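Local structure of mandelate racemase/muconate lactonizing enzyme family protein (Azoarcus sp., 2QDE) at residues A177-V182 with Y215-I220. The protein belongs to the mandelate racemase/muconate lactonizing enzyme family of the enolase superfamily, with a barrel domain that carries a bound barium ion. Sequence-based numbering, arbitrary orientation.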
# COMPACT_ATOMS: atom_id res chain seq x y z
N ALA A 177 6.90 38.96 -10.18
CA ALA A 177 6.78 40.16 -11.00
C ALA A 177 6.38 39.84 -12.44
O ALA A 177 5.50 40.49 -13.01
CB ALA A 177 8.10 40.93 -10.98
N MET A 178 7.03 38.83 -13.03
CA MET A 178 6.74 38.43 -14.41
C MET A 178 5.28 38.01 -14.57
O MET A 178 4.55 38.54 -15.42
CB MET A 178 7.67 37.29 -14.83
CG MET A 178 7.43 36.73 -16.23
SD MET A 178 8.57 35.36 -16.65
CE MET A 178 7.85 34.01 -15.72
N VAL A 179 4.86 37.06 -13.73
CA VAL A 179 3.49 36.54 -13.77
C VAL A 179 2.47 37.62 -13.43
O VAL A 179 1.43 37.73 -14.09
CB VAL A 179 3.32 35.33 -12.80
CG1 VAL A 179 1.87 34.91 -12.72
CG2 VAL A 179 4.17 34.17 -13.29
N ALA A 180 2.77 38.41 -12.40
CA ALA A 180 1.86 39.48 -12.00
C ALA A 180 1.54 40.38 -13.18
O ALA A 180 0.37 40.62 -13.49
CB ALA A 180 2.49 40.30 -10.87
N GLU A 181 2.58 40.88 -13.84
CA GLU A 181 2.42 41.76 -15.00
C GLU A 181 1.71 41.10 -16.18
O GLU A 181 0.73 41.64 -16.71
CB GLU A 181 3.79 42.29 -15.44
CG GLU A 181 3.80 42.89 -16.85
CD GLU A 181 3.04 44.20 -16.96
OE1 GLU A 181 2.32 44.57 -16.00
OE2 GLU A 181 3.16 44.87 -18.02
N VAL A 182 2.20 39.94 -16.60
CA VAL A 182 1.58 39.24 -17.73
C VAL A 182 0.09 38.98 -17.48
O VAL A 182 -0.74 39.20 -18.38
CB VAL A 182 2.30 37.91 -18.02
CG1 VAL A 182 1.65 37.21 -19.20
CG2 VAL A 182 3.77 38.18 -18.31
N TYR A 215 -2.71 34.28 -8.91
CA TYR A 215 -2.70 34.59 -10.34
C TYR A 215 -3.41 33.55 -11.19
O TYR A 215 -3.50 33.70 -12.41
CB TYR A 215 -1.25 34.78 -10.81
CG TYR A 215 -0.56 35.89 -10.06
CD1 TYR A 215 -1.02 37.20 -10.15
CD2 TYR A 215 0.53 35.63 -9.23
CE1 TYR A 215 -0.43 38.23 -9.42
CE2 TYR A 215 1.13 36.65 -8.49
CZ TYR A 215 0.64 37.95 -8.59
OH TYR A 215 1.23 38.96 -7.87
N ASN A 216 -3.93 32.51 -10.55
CA ASN A 216 -4.67 31.44 -11.22
C ASN A 216 -4.03 30.82 -12.45
O ASN A 216 -4.67 30.71 -13.49
CB ASN A 216 -6.07 31.93 -11.59
CG ASN A 216 -6.89 32.29 -10.38
OD1 ASN A 216 -6.52 33.19 -9.62
ND2 ASN A 216 -8.01 31.60 -10.19
N LEU A 217 -2.78 30.40 -12.33
CA LEU A 217 -2.10 29.77 -13.45
C LEU A 217 -2.80 28.44 -13.74
O LEU A 217 -3.23 27.74 -12.82
CB LEU A 217 -0.63 29.52 -13.08
CG LEU A 217 0.17 30.78 -12.72
CD1 LEU A 217 1.52 30.40 -12.12
CD2 LEU A 217 0.36 31.64 -13.97
N SER A 218 -2.94 28.09 -15.02
CA SER A 218 -3.60 26.84 -15.37
C SER A 218 -2.80 25.63 -14.89
O SER A 218 -3.37 24.56 -14.67
CB SER A 218 -3.82 26.75 -16.89
OG SER A 218 -2.59 26.64 -17.58
N LYS A 219 -1.49 25.80 -14.71
CA LYS A 219 -0.64 24.71 -14.25
C LYS A 219 0.80 25.14 -14.03
O LYS A 219 1.20 26.24 -14.43
CB LYS A 219 -0.67 23.57 -15.29
CG LYS A 219 -0.48 24.06 -16.73
CD LYS A 219 -0.60 22.91 -17.73
CE LYS A 219 -0.84 23.41 -19.15
NZ LYS A 219 -2.18 24.04 -19.28
N ILE A 220 1.57 24.27 -13.37
CA ILE A 220 2.99 24.50 -13.12
C ILE A 220 3.72 23.34 -13.80
O ILE A 220 3.53 22.18 -13.41
CB ILE A 220 3.35 24.47 -11.62
CG1 ILE A 220 2.50 25.48 -10.84
CG2 ILE A 220 4.83 24.79 -11.45
CD1 ILE A 220 2.66 26.89 -11.30
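On the outer layer of the TIM-barrel domain, helix 172-186 packs against the loop that leads from the next helix, 202-212, into strand 220-221, with Ala180 lying against the ring of Tyr215. Ala180 CA stands over one face of that ring, 4.1 Å from its centroid and 29° off the normal, a CH-pi contact. With no more than a methyl here, the helix backbone can come this close, which probably explains why alanine suits the position. Tyr215 offers the helix a broad flat face, and Ala180 CB reaches to 3.5 Å from Tyr215 OH at the hydroxyl end. Val179 covers the CB end of the tyrosine, its CG1 meeting Tyr215 CB at 3.7 Å and approaching the ring obliquely. With CG1 turned anti to the backbone N (chi1 173°), the beta-branched valine presents the same methyl to Leu217, whose branched end brings CD2 to 3.8 Å from Val179 CG1. Val179 and Leu217 also rest on Ile194 of strand 192-195, continuing the apolar cluster inward to the barrel wall. Between the segments the contact is van der Waals, including the CH-pi approach of Ala180, and so depends on close fit; Arg183 of the same helix adds a directional tie by donating to Tyr215 O.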